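Long-range contacts in Xaa-Pro dipeptidase (Pyrococcus horikoshii, PDB 1WY2), which probably hydrolyses dipeptides that carry a C-terminal proline, releasing the proline and a nonpolar amino acid, with a pair of metal ions at its active site: residues 241-245 against 347-351; 328-332 against 344-348. One frame throughout, in Å; residues are numbered along the deposited sequence.

Coming from the N terminus, the chain first reaches 241-245 on helix 235-254, then 328-332 on strand 325-336, and finally the tail after strand 339-342. Contact 1 closes a loop of 101 residues when the very end of the chain returns to the helix. Contact 2 starts within that loop and closes only 11 residues, the beta hairpin of strands 325-336 and 339-342. The two end together on the tail, overlapping at Glu347 and Arg348, and Arg348 takes part in both. They also touch through the first segments, where Ile329 packs against Tyr241, Val244 and Leu245. Between them they tie the C-terminal tail to a helix of the metallopeptidase domain and to the strand carrying the metal ligand Glu330.

Contact 1. Residues 241-245 against 347-351; sequences YEIVL and ERELI
Here the last five residues of the chain lie against one side of a helix in the pita-bread fold of the M24 metallopeptidases. Residues 241-245 are regular alpha-helix, with Leu245 N to Tyr241 O at 2.9 Å; one turn apart, Tyr241 and Leu245 both send CA-to-CB toward the tail, each with chi1 in t. The tail, 347-351, is irregular, its CA atoms passing 7.4 Å from Leu245 at Glu349 and 8.1 Å from Tyr241 at Ile351.

Glu347 starts it extended and its carboxylate reaches forward, OE1 accepting a hydrogen bond from Glu349 N at 2.9 Å, while its carbonyl is held by Arg226. The CA-to-CB bond of Arg348 is sideways; its CB meets Leu245 CD1 at 3.9 Å, and further out NH1 is hydrogen-bonded to Gln248, further along the same helix. Glu349, near phi -85° and psi 85°, is the centre of an inverse gamma turn, closed by a weak hydrogen bond from Leu350 N to Arg348 O at 3.0 Å. Glu349 CG lies 3.5 Å from Leu245 CD2, and a water joins it weakly to the helix, 3.3 Å from Glu349 OE2 and 3.4 Å from Tyr241 OH.

Leu350 sets its CA-to-CB bond sideways, and its side chain packs on Arg226 and Ile228 of strand 220-229. Ile351 then brings the chain back and ends it beside the tyrosine, OXT 3.2 Å from Tyr241 CE2. Its side chain covers one face of the aromatic ring in a CH-pi contact, Ile351 CG1 standing 3.5 Å from the Tyr241 ring centroid and 23° off the ring normal.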
# COMPACT_ATOMS: atom_id res chain seq x y z
N TYR A 241 28.16 -15.09 -5.99
CA TYR A 241 27.23 -15.90 -5.20
C TYR A 241 27.90 -16.42 -3.92
O TYR A 241 27.34 -16.31 -2.83
CB TYR A 241 26.74 -17.09 -6.04
CG TYR A 241 26.27 -18.27 -5.22
CD1 TYR A 241 25.08 -18.23 -4.51
CD2 TYR A 241 27.04 -19.43 -5.16
CE1 TYR A 241 24.66 -19.32 -3.74
CE2 TYR A 241 26.64 -20.53 -4.40
CZ TYR A 241 25.45 -20.47 -3.69
OH TYR A 241 25.06 -21.55 -2.95
N GLU A 242 29.10 -16.97 -4.06
CA GLU A 242 29.82 -17.50 -2.91
C GLU A 242 30.12 -16.42 -1.88
O GLU A 242 30.11 -16.68 -0.67
CB GLU A 242 31.13 -18.17 -3.36
CG GLU A 242 30.92 -19.33 -4.33
CD GLU A 242 32.22 -20.00 -4.75
OE1 GLU A 242 33.20 -19.28 -5.03
OE2 GLU A 242 32.24 -21.25 -4.82
N ILE A 243 30.39 -15.21 -2.36
CA ILE A 243 30.68 -14.08 -1.48
C ILE A 243 29.44 -13.66 -0.69
O ILE A 243 29.50 -13.44 0.52
CB ILE A 243 31.22 -12.88 -2.28
CG1 ILE A 243 32.56 -13.26 -2.91
CG2 ILE A 243 31.36 -11.66 -1.38
CD1 ILE A 243 33.12 -12.20 -3.85
N VAL A 244 28.30 -13.55 -1.37
CA VAL A 244 27.07 -13.17 -0.69
C VAL A 244 26.67 -14.25 0.32
O VAL A 244 26.25 -13.95 1.43
CB VAL A 244 25.92 -12.94 -1.69
CG1 VAL A 244 24.61 -12.70 -0.94
CG2 VAL A 244 26.23 -11.74 -2.57
N LEU A 245 26.82 -15.52 -0.08
CA LEU A 245 26.49 -16.63 0.80
C LEU A 245 27.35 -16.60 2.06
O LEU A 245 26.86 -16.81 3.17
CB LEU A 245 26.71 -17.96 0.08
CG LEU A 245 26.42 -19.23 0.89
CD1 LEU A 245 24.93 -19.29 1.22
CD2 LEU A 245 26.83 -20.45 0.08
N GLU A 347 16.77 -23.92 1.84
CA GLU A 347 18.21 -24.04 1.62
C GLU A 347 18.76 -22.77 0.98
O GLU A 347 18.10 -22.17 0.12
CB GLU A 347 18.51 -25.25 0.72
CG GLU A 347 19.96 -25.36 0.28
CD GLU A 347 20.92 -25.58 1.43
OE1 GLU A 347 21.92 -24.85 1.52
OE2 GLU A 347 20.67 -26.49 2.25
N ARG A 348 19.96 -22.37 1.38
CA ARG A 348 20.57 -21.17 0.84
C ARG A 348 21.58 -21.44 -0.28
O ARG A 348 21.74 -20.62 -1.18
CB ARG A 348 21.25 -20.39 1.97
CG ARG A 348 20.27 -19.72 2.91
CD ARG A 348 20.95 -19.18 4.15
NE ARG A 348 21.31 -20.26 5.08
CZ ARG A 348 21.89 -20.05 6.26
NH1 ARG A 348 22.18 -18.82 6.65
NH2 ARG A 348 22.15 -21.08 7.06
N GLU A 349 22.24 -22.59 -0.21
CA GLU A 349 23.22 -22.95 -1.23
C GLU A 349 22.48 -23.61 -2.38
O GLU A 349 22.38 -24.84 -2.45
CB GLU A 349 24.25 -23.91 -0.64
CG GLU A 349 24.92 -23.38 0.63
CD GLU A 349 25.95 -24.33 1.21
OE1 GLU A 349 25.58 -25.47 1.57
OE2 GLU A 349 27.13 -23.94 1.30
N LEU A 350 21.95 -22.79 -3.29
CA LEU A 350 21.19 -23.30 -4.42
C LEU A 350 21.89 -23.34 -5.78
O LEU A 350 21.28 -23.71 -6.78
CB LEU A 350 19.88 -22.51 -4.54
CG LEU A 350 19.00 -22.56 -3.29
CD1 LEU A 350 17.75 -21.71 -3.50
CD2 LEU A 350 18.61 -24.00 -2.99
N ILE A 351 23.17 -22.97 -5.82
CA ILE A 351 23.91 -23.02 -7.08
C ILE A 351 25.29 -23.63 -6.85
O ILE A 351 25.73 -24.43 -7.70
CB ILE A 351 24.06 -21.61 -7.75
CG1 ILE A 351 25.47 -21.07 -7.55
CG2 ILE A 351 23.03 -20.64 -7.17
CD1 ILE A 351 25.77 -19.84 -8.37
OXT ILE A 351 25.92 -23.30 -5.82
O HOH W 1 27.48 -23.66 -1.92

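Contact 2. Residues 328-332 against 344-348. With ZN (zinc ion), chain D; ZN (zinc ion), chain E.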
# COMPACT_ATOMS: atom_id res chain seq x y z
N ARG A 328 21.30 -12.01 -4.16
CA ARG A 328 20.85 -11.64 -2.83
C ARG A 328 20.32 -12.90 -2.14
O ARG A 328 19.64 -13.71 -2.75
CB ARG A 328 19.74 -10.58 -2.85
CG ARG A 328 19.22 -10.25 -1.43
CD ARG A 328 18.38 -8.96 -1.34
NE ARG A 328 17.12 -9.01 -2.08
CZ ARG A 328 16.94 -8.52 -3.30
NH1 ARG A 328 17.94 -7.95 -3.95
NH2 ARG A 328 15.74 -8.58 -3.87
N ILE A 329 20.69 -13.05 -0.87
CA ILE A 329 20.23 -14.18 -0.07
C ILE A 329 19.70 -13.56 1.21
O ILE A 329 20.43 -12.87 1.92
CB ILE A 329 21.38 -15.16 0.23
CG1 ILE A 329 21.92 -15.72 -1.09
CG2 ILE A 329 20.89 -16.29 1.13
CD1 ILE A 329 23.16 -16.60 -0.94
N GLU A 330 18.42 -13.78 1.48
CA GLU A 330 17.75 -13.18 2.64
C GLU A 330 16.94 -14.15 3.49
O GLU A 330 16.20 -14.98 2.97
CB GLU A 330 16.82 -12.06 2.16
CG GLU A 330 15.78 -11.62 3.18
CD GLU A 330 14.86 -10.54 2.67
OE1 GLU A 330 14.48 -10.59 1.47
OE2 GLU A 330 14.49 -9.65 3.46
N ASP A 331 17.10 -14.02 4.81
CA ASP A 331 16.35 -14.83 5.77
C ASP A 331 15.69 -13.88 6.76
O ASP A 331 16.18 -12.78 6.99
CB ASP A 331 17.27 -15.74 6.61
CG ASP A 331 17.62 -17.03 5.92
OD1 ASP A 331 16.73 -17.66 5.33
OD2 ASP A 331 18.81 -17.43 5.99
N THR A 332 14.57 -14.31 7.34
CA THR A 332 13.92 -13.54 8.39
C THR A 332 14.39 -14.34 9.60
O THR A 332 14.29 -15.57 9.59
CB THR A 332 12.39 -13.60 8.31
OG1 THR A 332 11.94 -12.84 7.19
CG2 THR A 332 11.76 -13.02 9.58
N THR A 344 12.87 -18.45 8.29
CA THR A 344 12.75 -18.92 6.91
C THR A 344 13.79 -20.03 6.88
O THR A 344 14.93 -19.83 7.30
CB THR A 344 13.08 -17.81 5.89
OG1 THR A 344 14.25 -17.10 6.31
CG2 THR A 344 11.91 -16.85 5.78
N LYS A 345 13.41 -21.21 6.40
CA LYS A 345 14.31 -22.36 6.42
C LYS A 345 14.77 -22.94 5.09
O LYS A 345 15.51 -23.93 5.07
CB LYS A 345 13.66 -23.46 7.26
CG LYS A 345 13.19 -22.95 8.63
CD LYS A 345 12.29 -23.96 9.33
CE LYS A 345 11.73 -23.37 10.62
NZ LYS A 345 10.81 -24.33 11.32
N THR A 346 14.35 -22.35 3.98
CA THR A 346 14.75 -22.86 2.67
C THR A 346 16.26 -22.89 2.52
O THR A 346 16.96 -22.00 3.01
CB THR A 346 14.16 -21.98 1.54
OG1 THR A 346 12.73 -22.07 1.56
CG2 THR A 346 14.67 -22.44 0.19
N GLU A 347 16.77 -23.92 1.84
CA GLU A 347 18.21 -24.04 1.62
C GLU A 347 18.76 -22.77 0.98
O GLU A 347 18.10 -22.17 0.12
CB GLU A 347 18.51 -25.25 0.72
CG GLU A 347 19.96 -25.36 0.28
CD GLU A 347 20.92 -25.58 1.43
OE1 GLU A 347 21.92 -24.85 1.52
OE2 GLU A 347 20.67 -26.49 2.25
N ARG A 348 19.96 -22.37 1.38
CA ARG A 348 20.57 -21.17 0.84
C ARG A 348 21.58 -21.44 -0.28
O ARG A 348 21.74 -20.62 -1.18
CB ARG A 348 21.25 -20.39 1.97
CG ARG A 348 20.27 -19.72 2.91
CD ARG A 348 20.95 -19.18 4.15
NE ARG A 348 21.31 -20.26 5.08
CZ ARG A 348 21.89 -20.05 6.26
NH1 ARG A 348 22.18 -18.82 6.65
NH2 ARG A 348 22.15 -21.08 7.06
ZN ZN D . 12.95 -9.51 0.79
ZN ZN E . 13.75 -7.71 3.26
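Arg328 leads in from beyond reach of 344-348, its guanidinium turned to the metal ligand Asp212 in a salt bridge. Ile329 is the first to meet the tail: its CB points toward it, and CG2 lies 3.9 Å from Arg348 CG. At Glu330 the CA-to-CB bond points away from the tail and the carboxylate reaches the zinc ions. This is the dinuclear centre of the pita-bread metallopeptidase fold, and the Glu330 carboxylate bridges it, OE1 2.0 Å from one zinc and OE2 2.1 Å from the other; Asp212, Asp223, His287 and Glu316 are the other protein ligands. OE1 also makes a hydrogen bond with Thr225 OG1.

Asp331 brings its carboxylate round to the tail. OD1 accepts a 2.7 Å hydrogen bond from Thr344 OG1, while OD2 forms a long, purely electrostatic salt bridge of 3.7 Å with Arg348 NH1, which is itself hydrogen-bonded to Gln248. Arg226 and Arg342 form further salt bridges with the same aspartate. Thr332 uses the same threonine hydroxyl as an acceptor: Thr332 N donates to Thr344 OG1 at 3.0 Å, so this one oxygen both gives and receives. In return, Thr344 N reaches Thr332 O in a weak bond of 3.5 Å.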